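Local coordinates for protein CbsA (Xanthomonas oryzae pv. oryzae, PDB 5XYH) that acts as an exoglucanase (1,4-beta-cellobiosidase) of glycoside hydrolase family 6, probably releasing cellobiose from cellulose chains of the plant cell wall, at residues V15-S20 and G65-Q70; Y45-W50 and Y357-G362. All coordinates share one frame; numbering follows the deposited sequence.

In the fold
Contact 2 lies about 9 Å from the centre of the chain, and contact 1 about 19 Å from it. Their own centres are 12 Å apart. Contact 2 joins the loop leading into strand 49-51 to the loop leaving strand 354-358. Contact 1 packs the start of helix 17-27 against the turn into helix 69-79. The two meet directly: Tyr19 CB touches Thr47 OG1 at 3.7 Å. Polar ties reach the loop after Gly362, from Tyr19 OH to Gly363 O and from Arg66 to Glu365. In family 6 the substrate cleft or tunnel lies at the C-terminal ends of the barrel strands; 359-362 leaves strand 354-358 at that end, so this side of contact 2 probably lies near it.

Contact 1: residues V15-S20 and G65-Q70; sequences VNPDYS and GRLSLQ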
ATOM      1  N   VAL A  15      -6.716   8.012  14.297  1.00 16.12           N
ATOM      2  CA  VAL A  15      -5.389   8.631  14.246  1.00 16.55           C
ATOM      3  C   VAL A  15      -4.480   7.873  15.216  1.00 15.55           C
ATOM      4  O   VAL A  15      -4.687   7.901  16.434  1.00 16.42           O
ATOM      5  CB  VAL A  15      -5.448  10.129  14.581  1.00 16.71           C
ATOM      6  CG1 VAL A  15      -4.043  10.725  14.637  1.00 16.23           C
ATOM      7  CG2 VAL A  15      -6.337  10.907  13.566  1.00 16.08           C
ATOM      8  N   ASN A  16      -3.482   7.188  14.674  1.00 15.38           N
ATOM      9  CA  ASN A  16      -2.648   6.269  15.448  1.00 15.50           C
ATOM     10  C   ASN A  16      -1.665   7.042  16.317  1.00 14.99           C
ATOM     11  O   ASN A  16      -0.803   7.749  15.781  1.00 14.64           O
ATOM     12  CB  ASN A  16      -1.904   5.327  14.500  1.00 14.33           C
ATOM     13  CG  ASN A  16      -0.977   4.337  15.231  1.00 15.62           C
ATOM     14  OD1 ASN A  16      -0.948   4.255  16.464  1.00 15.77           O
ATOM     15  ND2 ASN A  16      -0.214   3.570  14.448  1.00 15.07           N
ATOM     16  N   PRO A  17      -1.746   6.934  17.648  1.00 15.72           N
ATOM     17  CA  PRO A  17      -0.814   7.690  18.502  1.00 16.06           C
ATOM     18  C   PRO A  17       0.628   7.255  18.346  1.00 15.86           C
ATOM     19  O   PRO A  17       1.533   8.025  18.695  1.00 16.01           O
ATOM     20  CB  PRO A  17      -1.332   7.426  19.924  1.00 17.43           C
ATOM     21  CG  PRO A  17      -2.194   6.228  19.819  1.00 17.45           C
ATOM     22  CD  PRO A  17      -2.767   6.216  18.432  1.00 16.22           C
ATOM     23  N   ASP A  18       0.882   6.057  17.817  1.00 15.22           N
ATOM     24  CA  ASP A  18       2.270   5.677  17.569  1.00 15.15           C
ATOM     25  C   ASP A  18       2.853   6.466  16.405  1.00 14.95           C
ATOM     26  O   ASP A  18       4.032   6.840  16.428  1.00 14.84           O
ATOM     27  CB  ASP A  18       2.371   4.184  17.308  1.00 15.49           C
ATOM     28  CG  ASP A  18       1.993   3.363  18.514  1.00 16.84           C
ATOM     29  OD1 ASP A  18       2.244   3.828  19.652  1.00 17.98           O
ATOM     30  OD2 ASP A  18       1.447   2.255  18.316  1.00 16.73           O
ATOM     31  N   TYR A  19       2.054   6.700  15.359  1.00 14.46           N
ATOM     32  CA  TYR A  19       2.505   7.569  14.276  1.00 14.01           C
ATOM     33  C   TYR A  19       2.687   8.998  14.780  1.00 13.78           C
ATOM     34  O   TYR A  19       3.683   9.652  14.456  1.00 13.48           O
ATOM     35  CB  TYR A  19       1.511   7.506  13.111  1.00 13.62           C
ATOM     36  CG  TYR A  19       1.931   8.262  11.874  1.00 13.12           C
ATOM     37  CD1 TYR A  19       2.936   7.776  11.044  1.00 13.37           C
ATOM     38  CD2 TYR A  19       1.315   9.458  11.525  1.00 13.87           C
ATOM     39  CE1 TYR A  19       3.332   8.472   9.911  1.00 12.94           C
ATOM     40  CE2 TYR A  19       1.702  10.160  10.390  1.00 13.08           C
ATOM     41  CZ  TYR A  19       2.714   9.658   9.589  1.00 13.22           C
ATOM     42  OH  TYR A  19       3.096  10.352   8.454  1.00 12.80           O
ATOM     43  N   SER A  20       1.740   9.489  15.591  1.00 14.42           N
ATOM     44  CA  SER A  20       1.921  10.797  16.228  1.00 15.23           C
ATOM     45  C   SER A  20       3.241  10.864  16.992  1.00 15.55           C
ATOM     46  O   SER A  20       3.980  11.851  16.883  1.00 15.96           O
ATOM     47  CB  SER A  20       0.740  11.105  17.154  1.00 15.04           C
ATOM     48  OG  SER A  20      -0.472  11.135  16.410  1.00 17.15           O
ATOM     49  N   GLY A  65       7.470  -1.378  21.319  1.00 18.31           N
ATOM     50  CA  GLY A  65       6.690  -0.467  22.132  1.00 18.24           C
ATOM     51  C   GLY A  65       5.373  -0.018  21.536  1.00 19.19           C
ATOM     52  O   GLY A  65       4.672   0.783  22.164  1.00 17.69           O
ATOM     53  N   ARG A  66       5.010  -0.493  20.345  1.00 17.88           N
ATOM     54  CA  ARG A  66       3.772  -0.048  19.723  1.00 17.18           C
ATOM     55  C   ARG A  66       2.555  -0.580  20.485  1.00 17.64           C
ATOM     56  O   ARG A  66       2.640  -1.537  21.256  1.00 17.68           O
ATOM     57  CB  ARG A  66       3.715  -0.510  18.265  1.00 17.03           C
ATOM     58  CG  ARG A  66       4.728   0.149  17.359  1.00 15.97           C
ATOM     59  CD  ARG A  66       4.605  -0.381  15.933  1.00 16.62           C
ATOM     60  NE  ARG A  66       5.479   0.320  14.989  1.00 16.08           N
ATOM     61  CZ  ARG A  66       5.093   1.329  14.218  1.00 15.63           C
ATOM     62  NH1 ARG A  66       3.844   1.767  14.280  1.00 16.30           N
ATOM     63  NH2 ARG A  66       5.955   1.900  13.385  1.00 14.93           N
ATOM     64  N   LEU A  67       1.408   0.054  20.248  1.00 16.97           N
ATOM     65  CA  LEU A  67       0.160  -0.412  20.836  1.00 17.33           C
ATOM     66  C   LEU A  67      -0.173  -1.822  20.358  1.00 16.93           C
ATOM     67  O   LEU A  67       0.153  -2.212  19.235  1.00 16.90           O
ATOM     68  CB  LEU A  67      -0.994   0.521  20.463  1.00 16.03           C
ATOM     69  CG  LEU A  67      -1.058   1.883  21.149  1.00 17.97           C
ATOM     70  CD1 LEU A  67      -2.220   2.667  20.603  1.00 16.99           C
ATOM     71  CD2 LEU A  67      -1.174   1.720  22.661  1.00 19.38           C
ATOM     72  N   SER A  68      -0.843  -2.585  21.224  1.00 15.78           N
ATOM     73  CA  SER A  68      -1.468  -3.832  20.802  1.00 16.67           C
ATOM     74  C   SER A  68      -2.670  -3.543  19.906  1.00 15.72           C
ATOM     75  O   SER A  68      -3.193  -2.426  19.867  1.00 15.93           O
ATOM     76  CB  SER A  68      -1.940  -4.636  22.010  1.00 16.97           C
ATOM     77  OG  SER A  68      -3.097  -4.028  22.559  1.00 16.28           O
ATOM     78  N   LEU A  69      -3.131  -4.583  19.204  1.00 16.48           N
ATOM     79  CA  LEU A  69      -4.356  -4.455  18.422  1.00 15.93           C
ATOM     80  C   LEU A  69      -5.502  -3.963  19.294  1.00 16.49           C
ATOM     81  O   LEU A  69      -6.247  -3.062  18.900  1.00 16.86           O
ATOM     82  CB  LEU A  69      -4.717  -5.787  17.754  1.00 15.86           C
ATOM     83  CG  LEU A  69      -6.052  -5.816  16.983  1.00 17.05           C
ATOM     84  CD1 LEU A  69      -6.159  -4.702  15.911  1.00 16.06           C
ATOM     85  CD2 LEU A  69      -6.334  -7.179  16.373  1.00 16.29           C
ATOM     86  N   GLN A  70      -5.643  -4.520  20.504  1.00 17.70           N
ATOM     87  CA  GLN A  70      -6.694  -4.040  21.398  1.00 18.19           C
ATOM     88  C   GLN A  70      -6.459  -2.594  21.816  1.00 18.10           C
ATOM     89  O   GLN A  70      -7.416  -1.822  21.957  1.00 19.11           O
ATOM     90  CB  GLN A  70      -6.795  -4.933  22.628  1.00 19.74           C
ATOM     91  CG  GLN A  70      -7.083  -6.367  22.290  1.00 21.52           C
ATOM     92  CD  GLN A  70      -7.360  -7.184  23.522  1.00 25.42           C
ATOM     93  OE1 GLN A  70      -7.654  -6.632  24.589  1.00 26.25           O
ATOM     94  NE2 GLN A  70      -7.275  -8.509  23.391  1.00 24.45           N
TER
HETATM   95  O   HOH W   1       1.532   1.300  15.899  1.00 15.63           O
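Asp18 OD2 is held by two donors. Leu67 N gives it a nearly straight bond of 2.9 Å, with an N-H...O angle of 172°, and meets it on the syn side, close to the carboxylate plane. Water 1 donates the second bond, with its oxygen 2.6 Å from Asp18 OD2. The same water accepts from Asn16 ND2 and from Arg66 NH1, the latter at 2.9 Å. It sits at the edge of the guanidinium, in its plane, and so bridges three side chains. Asp18 and Arg66 make no direct ion pair here, since Asp18 OD2 and Arg66 NH1 are 4.7 Å apart. Their opposite charges may still attract through the water. The second terminal nitrogen, Arg66 NH2, forms a salt bridge with Glu365 and a hydrogen bond with Gly407 O. Arg66 is extended from CG to NE, and NH1 reaches the water. Its CB lies 3.6 Å from Asp18 OD2. The apolar part is small. Pro17 CG meets Leu67 CD1 at 3.6 Å, and the two side chains cross at about a right angle. His72 of helix 69-79 touches Asn16, Asp18 and Leu67. Asn16 also caps the helix that starts at Pro17. Its OD1 accepts from Asp18 N at 2.9 Å, with the donor well above the carbonyl plane. Ser68 caps helix 69-79 in turn, through OG to Gly71 N. The contact thus joins two N-capped helix starts, with an aspartate of the first helical turn accepting a backbone N-H from the loop that leads into the second helix.

Contact 2: residues Y45-W50 and Y357-G362; sequences YPTYVW and YVWGKG
Tyr45 turns the edge of its ring toward the face of Trp359, in an offset edge-to-face pair. The ring planes stand at 67°, and the centroid of the Tyr45 ring is 5.2 Å from that of the Trp359 six-membered ring. Tyr45 CD2 comes closest, 3.4 Å from Trp359 CH2. Tyr45 CB lies over the same six-membered ring as a CH-pi contact, offset toward the rim. Thr47 CG2 meets the indole at its edge instead, in the ring plane. It stands anti to the carbonyl carbon, beside the backbone N, and lies 3.8 Å from Trp359 CE3. It also touches Gly362 CA. Trp359 NE1 is hydrogen-bonded to Met344 O, which helps fix the ring. Tyr48 crosses Val358, its CE1 3.8 Å from Val358 CB. Its N donates to Trp359 O at 3.1 Å. Trp50 uses its indole N-H: NE1 reaches Gly360 O at 2.8 Å, with the oxygen tilted 22° out of the ring plane. Tyr93 packs edge-to-face with Trp50. Water 2 links Pro46 O to Trp359 N, and water 3 links Tyr48 O to Gly362 N. These bonds lie between the entry to strand 49-51 and the exit from strand 354-358. Tyr48 OH is buried and has no polar partner in the model, a probable energetic cost. The seam is held by aromatic packing, two direct hydrogen bonds and two water bridges, with no continuous strand pairing between 49-51 and 354-358.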
ATOM      1  N   TYR A  45      -3.684  13.239  10.471  1.00 15.51           N
ATOM      2  CA  TYR A  45      -4.408  12.416   9.516  1.00 14.75           C
ATOM      3  C   TYR A  45      -4.376  10.948   9.921  1.00 14.60           C
ATOM      4  O   TYR A  45      -3.392  10.476  10.493  1.00 15.00           O
ATOM      5  CB  TYR A  45      -3.809  12.564   8.117  1.00 14.57           C
ATOM      6  CG  TYR A  45      -3.970  13.951   7.517  1.00 15.26           C
ATOM      7  CD1 TYR A  45      -5.235  14.521   7.333  1.00 16.11           C
ATOM      8  CD2 TYR A  45      -2.858  14.674   7.096  1.00 16.03           C
ATOM      9  CE1 TYR A  45      -5.383  15.790   6.770  1.00 16.77           C
ATOM     10  CE2 TYR A  45      -2.995  15.927   6.525  1.00 16.63           C
ATOM     11  CZ  TYR A  45      -4.261  16.487   6.373  1.00 16.94           C
ATOM     12  OH  TYR A  45      -4.374  17.740   5.800  1.00 18.67           O
ATOM     13  N   PRO A  46      -5.461  10.218   9.653  1.00 15.27           N
ATOM     14  CA  PRO A  46      -5.466   8.772   9.912  1.00 15.19           C
ATOM     15  C   PRO A  46      -4.404   8.066   9.087  1.00 13.89           C
ATOM     16  O   PRO A  46      -4.199   8.392   7.918  1.00 13.41           O
ATOM     17  CB  PRO A  46      -6.870   8.332   9.480  1.00 14.33           C
ATOM     18  CG  PRO A  46      -7.701   9.559   9.514  1.00 16.25           C
ATOM     19  CD  PRO A  46      -6.782  10.723   9.231  1.00 15.42           C
ATOM     20  N   THR A  47      -3.755   7.069   9.699  1.00 14.32           N
ATOM     21  CA  THR A  47      -2.790   6.203   9.029  1.00 13.77           C
ATOM     22  C   THR A  47      -3.096   4.751   9.373  1.00 13.62           C
ATOM     23  O   THR A  47      -3.600   4.451  10.455  1.00 13.42           O
ATOM     24  CB  THR A  47      -1.324   6.530   9.426  1.00 14.30           C
ATOM     25  OG1 THR A  47      -1.203   6.524  10.853  1.00 14.21           O
ATOM     26  CG2 THR A  47      -0.895   7.896   8.885  1.00 13.98           C
ATOM     27  N   TYR A  48      -2.803   3.847   8.439  1.00 13.35           N
ATOM     28  CA  TYR A  48      -3.145   2.445   8.633  1.00 12.74           C
ATOM     29  C   TYR A  48      -2.133   1.760   9.552  1.00 13.53           C
ATOM     30  O   TYR A  48      -0.949   2.111   9.581  1.00 13.12           O
ATOM     31  CB  TYR A  48      -3.243   1.733   7.275  1.00 13.24           C
ATOM     32  CG  TYR A  48      -4.644   1.821   6.716  1.00 13.45           C
ATOM     33  CD1 TYR A  48      -5.253   3.058   6.552  1.00 14.30           C
ATOM     34  CD2 TYR A  48      -5.382   0.672   6.393  1.00 13.46           C
ATOM     35  CE1 TYR A  48      -6.540   3.172   6.076  1.00 13.84           C
ATOM     36  CE2 TYR A  48      -6.684   0.782   5.908  1.00 13.68           C
ATOM     37  CZ  TYR A  48      -7.247   2.039   5.761  1.00 14.16           C
ATOM     38  OH  TYR A  48      -8.530   2.210   5.303  1.00 15.41           O
ATOM     39  N   VAL A  49      -2.623   0.796  10.334  1.00 13.24           N
ATOM     40  CA  VAL A  49      -1.804   0.041  11.285  1.00 13.02           C
ATOM     41  C   VAL A  49      -1.398  -1.285  10.650  1.00 12.83           C
ATOM     42  O   VAL A  49      -2.255  -2.127  10.371  1.00 12.81           O
ATOM     43  CB  VAL A  49      -2.565  -0.215  12.594  1.00 13.14           C
ATOM     44  CG1 VAL A  49      -1.771  -1.168  13.475  1.00 13.73           C
ATOM     45  CG2 VAL A  49      -2.871   1.093  13.311  1.00 13.63           C
ATOM     46  N   TRP A  50      -0.095  -1.499  10.463  1.00 12.27           N
ATOM     47  CA  TRP A  50       0.401  -2.715   9.823  1.00 13.25           C
ATOM     48  C   TRP A  50       0.528  -3.818  10.863  1.00 13.73           C
ATOM     49  O   TRP A  50       1.308  -3.691  11.813  1.00 13.52           O
ATOM     50  CB  TRP A  50       1.752  -2.473   9.141  1.00 13.24           C
ATOM     51  CG  TRP A  50       1.594  -1.662   7.914  1.00 13.59           C
ATOM     52  CD1 TRP A  50       1.196  -0.360   7.852  1.00 13.42           C
ATOM     53  CD2 TRP A  50       1.805  -2.088   6.561  1.00 13.62           C
ATOM     54  NE1 TRP A  50       1.145   0.054   6.547  1.00 14.05           N
ATOM     55  CE2 TRP A  50       1.510  -0.987   5.732  1.00 13.62           C
ATOM     56  CE3 TRP A  50       2.213  -3.288   5.971  1.00 14.40           C
ATOM     57  CZ2 TRP A  50       1.602  -1.050   4.345  1.00 14.01           C
ATOM     58  CZ3 TRP A  50       2.315  -3.347   4.588  1.00 14.40           C
ATOM     59  CH2 TRP A  50       2.011  -2.235   3.793  1.00 13.38           C
ATOM     60  N   TYR A 357      -9.296   7.922  -0.659  1.00 13.26           N
ATOM     61  CA  TYR A 357      -7.837   7.990  -0.603  1.00 13.45           C
ATOM     62  C   TYR A 357      -7.432   7.703   0.836  1.00 13.06           C
ATOM     63  O   TYR A 357      -8.022   8.262   1.762  1.00 12.98           O
ATOM     64  CB  TYR A 357      -7.301   9.358  -1.031  1.00 12.74           C
ATOM     65  CG  TYR A 357      -7.680   9.800  -2.435  1.00 13.26           C
ATOM     66  CD1 TYR A 357      -7.738   8.898  -3.491  1.00 14.30           C
ATOM     67  CD2 TYR A 357      -7.971  11.128  -2.698  1.00 14.99           C
ATOM     68  CE1 TYR A 357      -8.094   9.310  -4.778  1.00 14.20           C
ATOM     69  CE2 TYR A 357      -8.321  11.553  -3.969  1.00 15.34           C
ATOM     70  CZ  TYR A 357      -8.379  10.643  -5.003  1.00 16.14           C
ATOM     71  OH  TYR A 357      -8.728  11.076  -6.256  1.00 15.98           O
ATOM     72  N   VAL A 358      -6.454   6.810   1.030  1.00 12.55           N
ATOM     73  CA  VAL A 358      -6.031   6.404   2.366  1.00 12.11           C
ATOM     74  C   VAL A 358      -4.515   6.559   2.452  1.00 12.37           C
ATOM     75  O   VAL A 358      -3.807   6.553   1.444  1.00 10.95           O
ATOM     76  CB  VAL A 358      -6.437   4.951   2.718  1.00 12.12           C
ATOM     77  CG1 VAL A 358      -7.962   4.751   2.626  1.00 13.36           C
ATOM     78  CG2 VAL A 358      -5.697   3.952   1.833  1.00 11.63           C
ATOM     79  N   TRP A 359      -4.020   6.724   3.674  1.00 11.70           N
ATOM     80  CA  TRP A 359      -2.579   6.649   3.909  1.00 11.35           C
ATOM     81  C   TRP A 359      -2.326   5.231   4.396  1.00 12.72           C
ATOM     82  O   TRP A 359      -2.346   4.947   5.597  1.00 13.22           O
ATOM     83  CB  TRP A 359      -2.115   7.707   4.904  1.00 12.38           C
ATOM     84  CG  TRP A 359      -2.041   9.060   4.298  1.00 11.95           C
ATOM     85  CD1 TRP A 359      -2.483   9.431   3.057  1.00 11.87           C
ATOM     86  CD2 TRP A 359      -1.461  10.229   4.883  1.00 12.45           C
ATOM     87  NE1 TRP A 359      -2.222  10.754   2.844  1.00 12.82           N
ATOM     88  CE2 TRP A 359      -1.605  11.275   3.952  1.00 12.95           C
ATOM     89  CE3 TRP A 359      -0.846  10.496   6.112  1.00 13.67           C
ATOM     90  CZ2 TRP A 359      -1.146  12.575   4.206  1.00 13.07           C
ATOM     91  CZ3 TRP A 359      -0.394  11.793   6.368  1.00 13.64           C
ATOM     92  CH2 TRP A 359      -0.545  12.810   5.421  1.00 14.30           C
ATOM     93  N   GLY A 360      -2.145   4.324   3.432  1.00 12.29           N
ATOM     94  CA  GLY A 360      -1.880   2.935   3.765  1.00 12.10           C
ATOM     95  C   GLY A 360      -0.584   2.769   4.524  1.00 13.38           C
ATOM     96  O   GLY A 360      -0.527   2.085   5.545  1.00 13.63           O
ATOM     97  N   LYS A 361       0.475   3.395   4.040  1.00 12.87           N
ATOM     98  CA  LYS A 361       1.730   3.442   4.768  1.00 13.18           C
ATOM     99  C   LYS A 361       1.996   4.884   5.165  1.00 13.66           C
ATOM    100  O   LYS A 361       2.151   5.748   4.293  1.00 13.64           O
ATOM    101  CB  LYS A 361       2.879   2.889   3.930  1.00 12.92           C
ATOM    102  CG  LYS A 361       4.232   3.079   4.601  1.00 14.84           C
ATOM    103  CD  LYS A 361       5.014   1.784   4.649  1.00 15.16           C
ATOM    104  CE  LYS A 361       6.412   2.030   5.231  1.00 15.62           C
ATOM    105  NZ  LYS A 361       7.157   0.752   5.322  1.00 16.68           N
ATOM    106  N   GLY A 362       2.054   5.139   6.470  1.00 14.58           N
ATOM    107  CA  GLY A 362       2.342   6.472   6.978  1.00 14.37           C
ATOM    108  C   GLY A 362       3.716   6.975   6.585  1.00 13.45           C
ATOM    109  O   GLY A 362       4.727   6.315   6.857  1.00 14.07           O
TER
HETATM  110  O   HOH W   2      -5.563   6.789   6.084  1.00 13.75           O
HETATM  111  O   HOH W   3       1.531   3.131   8.453  1.00 15.37           O